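Local coordinates for protein cortical-lytic enzyme (Clostridium perfringens, PDB 5JIP) that probably acts as a muramidase (lysozyme) of glycoside hydrolase family 25, hydrolysing cortex peptidoglycan during spore germination, at residues N224-D227 and S228-P231. Sequence-based numbering, arbitrary orientation.
Sequences NSID and SLMP. With MG (magnesium ion), chain E.
I226 and M230 cross at an oblique angle over one turn of 3-10 helix, M230 CE and SD lying against I226 CG1. The methionine chain leaves its backbone extended and then bends at its last torsion (chi3 -59°), which swings CE back to I226 CG1, 3.8 Å away; an unbranched, flexible thioether suits this fold-back. I226 holds CG1 anti to its backbone N (chi1 -176°), where it meets that methyl, and the turn at chi2 (69°) brings CD1 to within 4.1 Å of L229 CD1, the two side chains crossing at nearly a right angle. Three backbone bonds of i to i+3 spacing wind the turn: S228 N to S225 O, L229 N to I226 O and M230 N to D227 O. S225 opens it with a hydroxyl short enough to accept from the N two residues on, OG to D227 N at 3.1 Å in an ST turn, and also bonds D257. A water accepts from S225 N and lies 2.8 Å from S228 OG, linking the two serines. Aspartate suits 227 because its carboxylate reaches the backbone N of D257 through OD2 while its main-chain O binds magnesium at 2.2 Å. M230 O binds at 2.0 Å, and two waters with D258 and D304 complete six ligands. The turn thus supplies two of the four protein ligands of a magnesium site between the TIM-barrel-like GH25 domain and the C-terminal beta-sheet domain.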
loop_
_atom_site.group_PDB
_atom_site.type_symbol
_atom_site.label_atom_id
_atom_site.label_comp_id
_atom_site.label_asym_id
_atom_site.label_seq_id
_atom_site.Cartn_x
_atom_site.Cartn_y
_atom_site.Cartn_z
ATOM N N ASN A 224 -1.364 10.782 13.448
ATOM C CA ASN A 224 -0.183 10.644 14.285
ATOM C C ASN A 224 1.073 11.154 13.605
ATOM O O ASN A 224 2.017 11.579 14.285
ATOM C CB ASN A 224 -0.009 9.186 14.667
ATOM C CG ASN A 224 -1.072 8.725 15.632
ATOM O OD1 ASN A 224 -1.967 9.490 16.006
ATOM N ND2 ASN A 224 -0.971 7.484 16.064
ATOM N N SER A 225 1.116 11.101 12.280
ATOM C CA SER A 225 2.236 11.616 11.515
ATOM C C SER A 225 1.764 12.639 10.497
ATOM O O SER A 225 0.776 12.422 9.796
ATOM C CB SER A 225 2.961 10.505 10.777
ATOM O OG SER A 225 4.005 11.065 10.009
ATOM N N ILE A 226 2.522 13.731 10.391
ATOM C CA ILE A 226 2.260 14.732 9.362
ATOM C C ILE A 226 2.322 14.095 7.975
ATOM O O ILE A 226 1.676 14.563 7.035
ATOM C CB ILE A 226 3.256 15.902 9.507
ATOM C CG1 ILE A 226 2.942 16.995 8.501
ATOM C CG2 ILE A 226 4.684 15.440 9.312
ATOM C CD1 ILE A 226 1.614 17.735 8.817
ATOM N N ASP A 227 3.106 13.027 7.827
ATOM C CA ASP A 227 3.225 12.350 6.545
ATOM C C ASP A 227 1.872 11.862 6.040
ATOM O O ASP A 227 1.640 11.840 4.825
ATOM C CB ASP A 227 4.199 11.167 6.658
ATOM C CG ASP A 227 5.609 11.570 7.094
ATOM O OD1 ASP A 227 5.990 12.716 6.911
ATOM O OD2 ASP A 227 6.340 10.694 7.613
ATOM N N SER A 228 0.952 11.539 6.950
ATOM C CA SER A 228 -0.353 11.010 6.555
ATOM C C SER A 228 -1.267 12.078 5.949
ATOM O O SER A 228 -2.328 11.736 5.446
ATOM C CB SER A 228 -1.034 10.368 7.751
ATOM O OG SER A 228 -0.304 9.213 8.152
ATOM N N LEU A 229 -0.891 13.353 6.023
ATOM C CA LEU A 229 -1.621 14.413 5.343
ATOM C C LEU A 229 -0.999 14.799 4.008
ATOM O O LEU A 229 -1.654 15.506 3.218
ATOM C CB LEU A 229 -1.682 15.671 6.234
ATOM C CG LEU A 229 -2.480 15.560 7.541
ATOM C CD1 LEU A 229 -2.388 16.860 8.329
ATOM C CD2 LEU A 229 -3.950 15.192 7.242
ATOM N N MET A 230 0.245 14.367 3.745
ATOM C CA MET A 230 1.059 14.837 2.617
ATOM C C MET A 230 1.452 13.714 1.655
ATOM O O MET A 230 1.564 12.553 2.060
ATOM C CB MET A 230 2.344 15.493 3.120
ATOM C CG MET A 230 2.104 16.582 4.107
ATOM S SD MET A 230 3.601 17.522 4.510
ATOM C CE MET A 230 4.701 16.265 5.162
ATOM N N PRO A 231 1.706 14.030 0.390
ATOM C CA PRO A 231 2.370 13.062 -0.471
ATOM C C PRO A 231 3.761 12.754 0.054
ATOM O O PRO A 231 4.408 13.608 0.705
ATOM C CB PRO A 231 2.428 13.775 -1.833
ATOM C CG PRO A 231 1.410 14.876 -1.723
ATOM C CD PRO A 231 1.439 15.291 -0.332
HETATM MG MG MG E . 1.256 10.766 2.986
HETATM O O HOH W 1 -0.127 8.847 10.929
HETATM O O HOH W 2 -0.827 11.060 3.018
HETATM O O HOH W 3 3.360 10.488 2.796
#